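Local structure of Cys-Gly metallodipeptidase DUG1 (Saccharomyces cerevisiae, 4G1P) at residues D367-F370 against K371-S375; L427-Q430 against D431-T435. The protein hydrolyses the dipeptide Cys-Gly as a metal-dependent dipeptidase and serves as the catalytic component of the complex that degrades glutathione. One frame throughout, in Å; residues are numbered along the deposited sequence.

Contact 1 (D367-F370 against K371-S375); sequences DAKF and KSLNS
F370 and S375 meet where helix 355-371 runs out: the ring carbon F370 CZ lies 3.9 Å from S375 OG, which approaches the phenyl group obliquely. The ring comes within contact of S375 because its CG stands anti to the backbone N (chi1 175°), beside the carbonyl carbon; F370 CD1 also touches L373 CD1 at 4.3 Å. The carbonyl of F370 takes the N-H of L373, a three-residue spacing that contrasts with the four-residue bond from K371 N to D367 O at 2.9 Å. K371 packs its CB 3.3 Å from D367 O, and beyond that its chain runs out fully extended. K369 is bent at chi2 (58°), which brings its ammonium round to a water 3.0 Å from K369 NZ; that water donates to S372 OG, and the hydroxyl in turn donates to K369 O at 2.6 Å. A type I turn, K371 to N374, then completes the exit. D247 and V251 of helix 244-252 also pack against the ring, and S375 OG is hydrogen-bonded to the carboxylate of D247 and to the backbone N of N377. The example illustrates how a helix may end: carbonyls that lack a following turn of helix find a tighter backbone bond or a serine hydroxyl instead, while the ring of F370 lies against the departing chain.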
ATOM      1  N   ASP A 367     -17.344  -0.702  15.958  1.00 33.63           N
ATOM      2  CA  ASP A 367     -17.446   0.408  16.895  1.00 26.61           C
ATOM      3  C   ASP A 367     -17.142  -0.073  18.315  1.00 30.87           C
ATOM      4  O   ASP A 367     -16.438   0.595  19.096  1.00 30.74           O
ATOM      5  CB  ASP A 367     -18.836   1.048  16.823  1.00 22.34           C
ATOM      6  CG  ASP A 367     -19.019   1.940  15.596  1.00 28.37           C
ATOM      7  OD1 ASP A 367     -18.021   2.267  14.925  1.00 37.04           O
ATOM      8  OD2 ASP A 367     -20.157   2.343  15.300  1.00 30.01           O
ATOM      9  N   ALA A 368     -17.652  -1.253  18.639  1.00 25.76           N
ATOM     10  CA  ALA A 368     -17.542  -1.761  19.992  1.00 27.61           C
ATOM     11  C   ALA A 368     -16.120  -2.196  20.275  1.00 28.35           C
ATOM     12  O   ALA A 368     -15.601  -2.004  21.374  1.00 31.43           O
ATOM     13  CB  ALA A 368     -18.484  -2.917  20.196  1.00 25.34           C
ATOM     14  N   LYS A 369     -15.500  -2.808  19.279  1.00 28.08           N
ATOM     15  CA  LYS A 369     -14.144  -3.270  19.442  1.00 26.24           C
ATOM     16  C   LYS A 369     -13.278  -2.035  19.612  1.00 29.73           C
ATOM     17  O   LYS A 369     -12.471  -1.958  20.546  1.00 27.65           O
ATOM     18  CB  LYS A 369     -13.703  -4.080  18.233  1.00 21.29           C
ATOM     19  CG  LYS A 369     -12.271  -4.553  18.299  1.00 21.90           C
ATOM     20  CD  LYS A 369     -12.032  -5.383  19.531  1.00 23.58           C
ATOM     21  CE  LYS A 369     -10.606  -5.880  19.563  1.00 22.09           C
ATOM     22  NZ  LYS A 369     -10.369  -6.801  20.694  1.00 22.46           N
ATOM     23  N   PHE A 370     -13.474  -1.055  18.734  1.00 26.13           N
ATOM     24  CA  PHE A 370     -12.661   0.142  18.795  1.00 27.65           C
ATOM     25  C   PHE A 370     -12.804   0.832  20.132  1.00 27.81           C
ATOM     26  O   PHE A 370     -11.814   1.208  20.727  1.00 29.35           O
ATOM     27  CB  PHE A 370     -12.971   1.133  17.678  1.00 26.18           C
ATOM     28  CG  PHE A 370     -12.217   2.415  17.818  1.00 26.95           C
ATOM     29  CD1 PHE A 370     -10.865   2.470  17.525  1.00 28.70           C
ATOM     30  CD2 PHE A 370     -12.839   3.558  18.288  1.00 30.36           C
ATOM     31  CE1 PHE A 370     -10.157   3.654  17.673  1.00 31.14           C
ATOM     32  CE2 PHE A 370     -12.138   4.747  18.440  1.00 27.72           C
ATOM     33  CZ  PHE A 370     -10.801   4.796  18.131  1.00 27.31           C
ATOM     34  N   LYS A 371     -14.036   0.986  20.606  1.00 28.86           N
ATOM     35  CA  LYS A 371     -14.276   1.669  21.871  1.00 28.19           C
ATOM     36  C   LYS A 371     -13.596   0.961  23.038  1.00 33.16           C
ATOM     37  O   LYS A 371     -13.102   1.604  23.970  1.00 35.27           O
ATOM     38  CB  LYS A 371     -15.768   1.801  22.137  1.00 33.27           C
ATOM     39  CG  LYS A 371     -16.097   2.503  23.445  1.00 41.72           C
ATOM     40  CD  LYS A 371     -17.576   2.367  23.774  1.00 44.49           C
ATOM     41  CE  LYS A 371     -17.905   2.915  25.147  1.00 49.70           C
ATOM     42  NZ  LYS A 371     -19.289   2.545  25.552  1.00 53.02           N
ATOM     43  N   SER A 372     -13.540  -0.364  22.971  1.00 28.36           N
ATOM     44  CA  SER A 372     -12.883  -1.143  24.014  1.00 28.76           C
ATOM     45  C   SER A 372     -11.365  -0.990  23.991  1.00 30.78           C
ATOM     46  O   SER A 372     -10.663  -1.605  24.797  1.00 31.98           O
ATOM     47  CB  SER A 372     -13.211  -2.621  23.848  1.00 26.14           C
ATOM     48  OG  SER A 372     -12.390  -3.198  22.856  1.00 24.07           O
ATOM     49  N   LEU A 373     -10.853  -0.211  23.043  1.00 30.30           N
ATOM     50  CA  LEU A 373      -9.421  -0.007  22.952  1.00 28.94           C
ATOM     51  C   LEU A 373      -8.982   1.115  23.869  1.00 31.51           C
ATOM     52  O   LEU A 373      -7.818   1.188  24.248  1.00 36.05           O
ATOM     53  CB  LEU A 373      -9.015   0.321  21.532  1.00 28.48           C
ATOM     54  CG  LEU A 373      -9.202  -0.791  20.525  1.00 27.31           C
ATOM     55  CD1 LEU A 373      -8.298  -0.515  19.347  1.00 30.98           C
ATOM     56  CD2 LEU A 373      -8.864  -2.120  21.153  1.00 28.96           C
ATOM     57  N   ASN A 374      -9.926   1.975  24.233  1.00 31.50           N
ATOM     58  CA  ASN A 374      -9.620   3.146  25.039  1.00 36.74           C
ATOM     59  C   ASN A 374      -8.570   3.974  24.318  1.00 38.51           C
ATOM     60  O   ASN A 374      -7.487   4.238  24.839  1.00 36.46           O
ATOM     61  CB  ASN A 374      -9.153   2.759  26.446  1.00 32.09           C
ATOM     62  CG  ASN A 374     -10.288   2.271  27.327  1.00 41.27           C
ATOM     63  OD1 ASN A 374     -11.358   2.885  27.384  1.00 47.51           O
ATOM     64  ND2 ASN A 374     -10.061   1.162  28.026  1.00 43.39           N
ATOM     65  N   SER A 375      -8.906   4.357  23.093  1.00 33.75           N
ATOM     66  CA  SER A 375      -7.999   5.094  22.245  1.00 30.17           C
ATOM     67  C   SER A 375      -8.571   6.468  21.983  1.00 30.27           C
ATOM     68  O   SER A 375      -9.774   6.613  21.781  1.00 33.31           O
ATOM     69  CB  SER A 375      -7.800   4.353  20.923  1.00 32.06           C
ATOM     70  OG  SER A 375      -7.384   5.240  19.897  1.00 33.28           O
TER
HETATM   71  O   HOH W   1     -10.827  -5.186  23.154  1.00 30.19           O
HETATM   72  O   HOH W   2     -11.253   3.923  22.200  1.00 32.60           O

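Contact 2 (L427-Q430 against D431-T435); sequences LTFQ and DALNT
The extended chain of Q430, its CG anti to the backbone N (chi1 174°), crosses that of D431 at a slant and gives one amide N-H to the neighbouring carboxylate. The bond from Q430 NE2 to D431 OD1 is 3.2 Å long and nearly straight; the oxygen lies in the amide plane, whereas the N-H comes to its syn side from out of the carboxylate plane. The other amide atom, Q430 OE1, is bonded to W390, so both ends of the group are gripped and its rotation is fixed. Cut back to an alanine, this position is likely to leave W390 NE1 and the D431 carboxylate without their amide mates. L427 CD1 also rests 3.9 Å from D431 OD1. F429 and L433 both carry CG anti to the carbonyl carbon (chi1 -83° and -61°), and their side chains point the same way, L433 CD1 sitting at the ring edge, 4.0 Å from F429 CD1. The helix closes in a Schellman motif, with N434 at positive phi, although both of its bonds are weak, T435 N to Q430 O at 3.4 Å and N434 N to D431 O at 3.5 Å. The apolar side of helix 426-433 faces inward, F429 and L433 lying on L98 of strand 96-102 and F429 and A432 on I182 of helix 178-185, while L427 meets A388 and W390 of strand 378-391.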
ATOM      1  N   LEU A 427     -29.621 -10.590  -9.698  1.00 26.76           N
ATOM      2  CA  LEU A 427     -30.920 -10.533  -9.044  1.00 23.51           C
ATOM      3  C   LEU A 427     -31.793  -9.424  -9.607  1.00 28.11           C
ATOM      4  O   LEU A 427     -33.008  -9.600  -9.752  1.00 29.06           O
ATOM      5  CB  LEU A 427     -30.754 -10.333  -7.547  1.00 23.95           C
ATOM      6  CG  LEU A 427     -31.990 -10.572  -6.686  1.00 29.67           C
ATOM      7  CD1 LEU A 427     -32.700 -11.877  -7.058  1.00 26.32           C
ATOM      8  CD2 LEU A 427     -31.562 -10.598  -5.238  1.00 25.12           C
ATOM      9  N   THR A 428     -31.180  -8.286  -9.923  1.00 23.75           N
ATOM     10  CA  THR A 428     -31.916  -7.183 -10.521  1.00 22.74           C
ATOM     11  C   THR A 428     -32.491  -7.580 -11.878  1.00 25.48           C
ATOM     12  O   THR A 428     -33.601  -7.193 -12.214  1.00 29.46           O
ATOM     13  CB  THR A 428     -31.064  -5.906 -10.645  1.00 27.78           C
ATOM     14  OG1 THR A 428     -30.723  -5.433  -9.340  1.00 28.85           O
ATOM     15  CG2 THR A 428     -31.836  -4.812 -11.350  1.00 28.20           C
ATOM     16  N   PHE A 429     -31.765  -8.374 -12.656  1.00 25.65           N
ATOM     17  CA  PHE A 429     -32.334  -8.835 -13.923  1.00 27.10           C
ATOM     18  C   PHE A 429     -33.557  -9.710 -13.680  1.00 27.38           C
ATOM     19  O   PHE A 429     -34.627  -9.509 -14.285  1.00 25.11           O
ATOM     20  CB  PHE A 429     -31.303  -9.570 -14.776  1.00 21.04           C
ATOM     21  CG  PHE A 429     -30.421  -8.650 -15.580  1.00 25.43           C
ATOM     22  CD1 PHE A 429     -30.970  -7.791 -16.517  1.00 22.89           C
ATOM     23  CD2 PHE A 429     -29.040  -8.656 -15.416  1.00 22.93           C
ATOM     24  CE1 PHE A 429     -30.153  -6.945 -17.258  1.00 21.64           C
ATOM     25  CE2 PHE A 429     -28.232  -7.818 -16.165  1.00 17.54           C
ATOM     26  CZ  PHE A 429     -28.788  -6.963 -17.078  1.00 15.86           C
ATOM     27  N   GLN A 430     -33.403 -10.662 -12.770  1.00 24.46           N
ATOM     28  CA  GLN A 430     -34.469 -11.607 -12.500  1.00 28.13           C
ATOM     29  C   GLN A 430     -35.738 -10.914 -12.049  1.00 26.85           C
ATOM     30  O   GLN A 430     -36.781 -11.110 -12.637  1.00 29.04           O
ATOM     31  CB  GLN A 430     -34.040 -12.605 -11.449  1.00 29.73           C
ATOM     32  CG  GLN A 430     -35.145 -13.514 -11.016  1.00 23.63           C
ATOM     33  CD  GLN A 430     -34.686 -14.451  -9.932  1.00 27.60           C
ATOM     34  OE1 GLN A 430     -34.139 -15.515 -10.218  1.00 27.08           O
ATOM     35  NE2 GLN A 430     -34.887 -14.056  -8.674  1.00 23.09           N
ATOM     36  N   ASP A 431     -35.630 -10.081 -11.024  1.00 27.37           N
ATOM     37  CA  ASP A 431     -36.787  -9.413 -10.446  1.00 28.00           C
ATOM     38  C   ASP A 431     -37.382  -8.310 -11.318  1.00 33.01           C
ATOM     39  O   ASP A 431     -38.596  -8.258 -11.501  1.00 36.75           O
ATOM     40  CB  ASP A 431     -36.443  -8.855  -9.068  1.00 28.18           C
ATOM     41  CG  ASP A 431     -36.225  -9.946  -8.031  1.00 34.81           C
ATOM     42  OD1 ASP A 431     -36.313 -11.151  -8.383  1.00 35.56           O
ATOM     43  OD2 ASP A 431     -35.953  -9.596  -6.862  1.00 33.75           O
ATOM     44  N   ALA A 432     -36.540  -7.429 -11.851  1.00 27.74           N
ATOM     45  CA  ALA A 432     -37.031  -6.300 -12.628  1.00 22.20           C
ATOM     46  C   ALA A 432     -37.694  -6.726 -13.934  1.00 32.57           C
ATOM     47  O   ALA A 432     -38.671  -6.113 -14.368  1.00 33.90           O
ATOM     48  CB  ALA A 432     -35.910  -5.312 -12.909  1.00 25.85           C
ATOM     49  N   LEU A 433     -37.157  -7.763 -14.567  1.00 30.84           N
ATOM     50  CA  LEU A 433     -37.656  -8.179 -15.866  1.00 27.17           C
ATOM     51  C   LEU A 433     -38.630  -9.337 -15.718  1.00 32.32           C
ATOM     52  O   LEU A 433     -39.369  -9.667 -16.651  1.00 36.38           O
ATOM     53  CB  LEU A 433     -36.500  -8.574 -16.796  1.00 26.84           C
ATOM     54  CG  LEU A 433     -35.444  -7.520 -17.151  1.00 29.96           C
ATOM     55  CD1 LEU A 433     -34.575  -7.999 -18.315  1.00 23.63           C
ATOM     56  CD2 LEU A 433     -36.057  -6.129 -17.431  1.00 25.35           C
ATOM     57  N   ASN A 434     -38.628  -9.937 -14.533  1.00 31.28           N
ATOM     58  CA  ASN A 434     -39.385 -11.160 -14.260  1.00 34.46           C
ATOM     59  C   ASN A 434     -39.187 -12.250 -15.301  1.00 31.48           C
ATOM     60  O   ASN A 434     -40.124 -12.649 -15.978  1.00 32.78           O
ATOM     61  CB  ASN A 434     -40.866 -10.862 -14.029  1.00 35.29           C
ATOM     62  CG  ASN A 434     -41.095 -10.009 -12.785  1.00 45.63           C
ATOM     63  OD1 ASN A 434     -41.389  -8.815 -12.890  1.00 47.97           O
ATOM     64  ND2 ASN A 434     -40.945 -10.614 -11.597  1.00 42.15           N
ATOM     65  N   THR A 435     -37.943 -12.699 -15.428  1.00 27.59           N
ATOM     66  CA  THR A 435     -37.594 -13.836 -16.264  1.00 26.30           C
ATOM     67  C   THR A 435     -36.610 -14.686 -15.484  1.00 24.37           C
ATOM     68  O   THR A 435     -36.182 -14.301 -14.398  1.00 26.01           O
ATOM     69  CB  THR A 435     -36.895 -13.401 -17.553  1.00 26.33           C
ATOM     70  OG1 THR A 435     -35.893 -12.424 -17.238  1.00 31.43           O
ATOM     71  CG2 THR A 435     -37.893 -12.802 -18.523  1.00 31.85           C
TER

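Overall arrangement
Contact 1 closes before contact 2 opens along the chain, and each marks the end of a helix: 355-371 and 426-433. Their centres are 42 Å apart and their nearest atoms about 27 Å, so they do not touch. Helix 355-371 leads into strand 378-391, whose W390 meets contact 2. Contact 1 therefore belongs to the lid domain, far out, where L373 and N374 pack on S258 and K259 of the second subunit. Contact 2 belongs to the catalytic domain, near the metal site: the side chain of F429 lies about 9 Å from those of E171, by similarity the proton acceptor, and of D200, a zinc ligand.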